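Local atomic coordinates of mobilization protein A (PDB entry 2NS6), a protein that nicks one DNA strand at the plasmid's origin of transfer and locally unwinds the DNA, so that the cleaved strand can be transferred during conjugation. Residues G44-F49 with A54-A59. Residues are numbered along the deposited sequence; the frame is centred on the assembly and turned at random.
Sequences GHMPEF and ADYWDA. With MN (manganese (II) ion), chain C.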
ATOM      1  N   GLY A  44      -7.607   0.786   0.029  1.00 11.85           N
ATOM      2  CA  GLY A  44      -8.464   0.990   1.184  1.00 11.30           C
ATOM      3  C   GLY A  44      -8.152   2.311   1.860  1.00 11.97           C
ATOM      4  O   GLY A  44      -7.199   2.993   1.482  1.00 12.55           O
ATOM      5  N   HIS A  45      -8.961   2.682   2.850  1.00 11.90           N
ATOM      6  CA  HIS A  45      -8.752   3.914   3.601  1.00 11.79           C
ATOM      7  C   HIS A  45      -8.683   5.195   2.773  1.00 13.75           C
ATOM      8  O   HIS A  45      -8.101   6.181   3.224  1.00 14.11           O
ATOM      9  CB  HIS A  45      -7.468   3.798   4.419  1.00  9.81           C
ATOM     10  CG  HIS A  45      -7.416   2.575   5.279  1.00  8.65           C
ATOM     11  ND1 HIS A  45      -6.258   1.862   5.481  1.00 10.02           N
ATOM     12  CD2 HIS A  45      -8.386   1.923   5.960  1.00 10.13           C
ATOM     13  CE1 HIS A  45      -6.514   0.815   6.247  1.00  9.26           C
ATOM     14  NE2 HIS A  45      -7.797   0.828   6.550  1.00 12.37           N
ATOM     15  N   MET A  46      -9.272   5.191   1.579  1.00 12.76           N
ATOM     16  CA  MET A  46      -9.252   6.378   0.723  1.00 13.01           C
ATOM     17  C   MET A  46     -10.222   7.465   1.198  1.00 12.90           C
ATOM     18  O   MET A  46     -11.375   7.185   1.532  1.00 11.66           O
ATOM     19  CB  MET A  46      -9.601   5.997  -0.720  1.00 13.17           C
ATOM     20  CG  MET A  46      -8.545   5.200  -1.436  1.00 11.12           C
ATOM     21  SD  MET A  46      -6.975   6.086  -1.559  1.00 15.32           S
ATOM     22  CE  MET A  46      -5.892   4.774  -2.117  1.00  8.33           C
ATOM     23  N   PRO A  47      -9.762   8.727   1.230  1.00 12.94           N
ATOM     24  CA  PRO A  47     -10.605   9.846   1.663  1.00 14.36           C
ATOM     25  C   PRO A  47     -11.722  10.097   0.663  1.00 14.86           C
ATOM     26  O   PRO A  47     -11.625   9.718  -0.512  1.00 13.87           O
ATOM     27  CB  PRO A  47      -9.616  11.012   1.769  1.00 13.56           C
ATOM     28  CG  PRO A  47      -8.577  10.669   0.759  1.00 13.11           C
ATOM     29  CD  PRO A  47      -8.391   9.178   0.953  1.00 11.50           C
ATOM     30  N   GLU A  48     -12.784  10.737   1.132  1.00 16.63           N
ATOM     31  CA  GLU A  48     -13.954  11.013   0.305  1.00 18.82           C
ATOM     32  C   GLU A  48     -13.701  11.659  -1.063  1.00 19.08           C
ATOM     33  O   GLU A  48     -14.397  11.338  -2.020  1.00 18.80           O
ATOM     34  CB  GLU A  48     -14.957  11.848   1.115  1.00 21.69           C
ATOM     35  CG  GLU A  48     -16.205  12.300   0.348  1.00 27.70           C
ATOM     36  CD  GLU A  48     -16.972  11.150  -0.299  1.00 30.53           C
ATOM     37  OE1 GLU A  48     -17.333  10.180   0.408  1.00 29.81           O
ATOM     38  OE2 GLU A  48     -17.219  11.232  -1.523  1.00 33.91           O
ATOM     39  N   PHE A  49     -12.718  12.548  -1.181  1.00 17.49           N
ATOM     40  CA  PHE A  49     -12.485  13.182  -2.478  1.00 18.18           C
ATOM     41  C   PHE A  49     -12.038  12.199  -3.571  1.00 18.86           C
ATOM     42  O   PHE A  49     -12.092  12.518  -4.757  1.00 20.33           O
ATOM     43  CB  PHE A  49     -11.473  14.332  -2.343  1.00 17.11           C
ATOM     44  CG  PHE A  49     -10.034  13.886  -2.284  1.00 18.56           C
ATOM     45  CD1 PHE A  49      -9.380  13.446  -3.430  1.00 17.73           C
ATOM     46  CD2 PHE A  49      -9.334  13.912  -1.083  1.00 18.91           C
ATOM     47  CE1 PHE A  49      -8.048  13.038  -3.383  1.00 18.95           C
ATOM     48  CE2 PHE A  49      -8.000  13.507  -1.024  1.00 17.74           C
ATOM     49  CZ  PHE A  49      -7.357  13.071  -2.177  1.00 16.62           C
ATOM     50  N   ALA A  54      -6.523   5.744  -8.157  1.00 14.57           N
ATOM     51  CA  ALA A  54      -5.583   6.562  -8.913  1.00 14.05           C
ATOM     52  C   ALA A  54      -5.744   8.044  -8.591  1.00 14.24           C
ATOM     53  O   ALA A  54      -4.770   8.804  -8.614  1.00 12.68           O
ATOM     54  CB  ALA A  54      -5.773   6.334 -10.413  1.00 16.47           C
ATOM     55  N   ASP A  55      -6.967   8.463  -8.283  1.00 13.32           N
ATOM     56  CA  ASP A  55      -7.185   9.871  -7.962  1.00 13.83           C
ATOM     57  C   ASP A  55      -6.335  10.287  -6.760  1.00 12.85           C
ATOM     58  O   ASP A  55      -5.853  11.415  -6.698  1.00 15.32           O
ATOM     59  CB  ASP A  55      -8.672  10.155  -7.679  1.00 12.41           C
ATOM     60  CG  ASP A  55      -9.577   9.769  -8.841  1.00 13.70           C
ATOM     61  OD1 ASP A  55      -9.128   9.794 -10.007  1.00 13.50           O
ATOM     62  OD2 ASP A  55     -10.758   9.451  -8.587  1.00 14.15           O
ATOM     63  N   TYR A  56      -6.133   9.376  -5.813  1.00 12.58           N
ATOM     64  CA  TYR A  56      -5.336   9.697  -4.634  1.00 11.49           C
ATOM     65  C   TYR A  56      -3.862   9.870  -5.005  1.00 13.82           C
ATOM     66  O   TYR A  56      -3.194  10.802  -4.548  1.00 16.68           O
ATOM     67  CB  TYR A  56      -5.468   8.591  -3.579  1.00 11.00           C
ATOM     68  CG  TYR A  56      -4.791   8.913  -2.267  1.00  9.79           C
ATOM     69  CD1 TYR A  56      -5.456   9.636  -1.277  1.00 10.47           C
ATOM     70  CD2 TYR A  56      -3.474   8.526  -2.027  1.00  9.29           C
ATOM     71  CE1 TYR A  56      -4.833   9.969  -0.086  1.00 11.50           C
ATOM     72  CE2 TYR A  56      -2.835   8.854  -0.834  1.00 10.91           C
ATOM     73  CZ  TYR A  56      -3.520   9.578   0.132  1.00 12.33           C
ATOM     74  OH  TYR A  56      -2.904   9.919   1.313  1.00 13.50           O
ATOM     75  N   TRP A  57      -3.352   8.972  -5.836  1.00 13.95           N
ATOM     76  CA  TRP A  57      -1.960   9.040  -6.240  1.00 13.03           C
ATOM     77  C   TRP A  57      -1.689  10.226  -7.158  1.00 13.11           C
ATOM     78  O   TRP A  57      -0.587  10.789  -7.145  1.00 12.18           O
ATOM     79  CB  TRP A  57      -1.559   7.719  -6.892  1.00 11.63           C
ATOM     80  CG  TRP A  57      -1.844   6.570  -5.968  1.00 11.38           C
ATOM     81  CD1 TRP A  57      -2.727   5.554  -6.171  1.00  9.13           C
ATOM     82  CD2 TRP A  57      -1.273   6.359  -4.670  1.00 10.31           C
ATOM     83  NE1 TRP A  57      -2.745   4.715  -5.079  1.00 12.13           N
ATOM     84  CE2 TRP A  57      -1.856   5.185  -4.146  1.00 10.50           C
ATOM     85  CE3 TRP A  57      -0.313   7.044  -3.902  1.00 11.20           C
ATOM     86  CZ2 TRP A  57      -1.524   4.683  -2.876  1.00 10.10           C
ATOM     87  CZ3 TRP A  57       0.018   6.546  -2.645  1.00  8.97           C
ATOM     88  CH2 TRP A  57      -0.587   5.369  -2.148  1.00 11.11           C
ATOM     89  N   ASP A  58      -2.695  10.611  -7.940  1.00 15.69           N
ATOM     90  CA  ASP A  58      -2.568  11.768  -8.831  1.00 18.41           C
ATOM     91  C   ASP A  58      -2.338  13.005  -7.957  1.00 18.11           C
ATOM     92  O   ASP A  58      -1.443  13.805  -8.224  1.00 20.25           O
ATOM     93  CB  ASP A  58      -3.850  11.995  -9.654  1.00 18.62           C
ATOM     94  CG  ASP A  58      -4.005  11.024 -10.828  1.00 21.87           C
ATOM     95  OD1 ASP A  58      -2.991  10.607 -11.431  1.00 23.82           O
ATOM     96  OD2 ASP A  58      -5.170  10.698 -11.166  1.00 20.17           O
ATOM     97  N   ALA A  59      -3.164  13.158  -6.922  1.00 18.29           N
ATOM     98  CA  ALA A  59      -3.063  14.299  -6.010  1.00 19.70           C
ATOM     99  C   ALA A  59      -1.709  14.289  -5.319  1.00 19.97           C
ATOM    100  O   ALA A  59      -1.015  15.305  -5.272  1.00 20.51           O
ATOM    101  CB  ALA A  59      -4.188  14.249  -4.967  1.00 17.92           C
TER
HETATM  102 MN    MN C1002      -9.244  -0.560   7.851  1.00 35.46          MN
HETATM  103  O   HOH W   1      -8.609  -0.254  10.249  1.00 20.13           O
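A Met-aromatic contact between Met46 and Tyr56 joins the loop leaving edge strand 38-44 to the helix that follows, 53-63. The flexible thioether of Met46, bent at chi2 (-60°), brings SD to 4.3 Å from the centroid of the Tyr56 ring, obliquely, and to 3.6 Å from Tyr56 CB. Its methyl CE reaches on to the indole of Trp57, 4.4 Å from CZ2. Tyr56 CG lies anti to its backbone N (chi1 -174°), which carries the ring out among the loop side chains. Rigid Pro47 crosses it at about a right angle, CD 3.7 Å from Tyr56 CD1, and Phe49 adds CZ at 4.0 Å from the same CD1. Asp55 O lies near the plane of the Phe49 ring, at its edge, and small Ala59 admits the ring, with CB 4.3 Å from Phe49 CE1. No hydrogen bond joins the segments; Tyr56 OH bonds to Ser125 and Trp139, Trp57 NE1 to Thr107 of strand 106-113. Next to Met46, His45 NE2 binds manganese at 2.4 Å, with Gln96 and a water. Helix 136-139 packs against Pro47, Phe49 and Ala59, and helix 18-26, which bears the probable catalytic Tyr24, against Trp57.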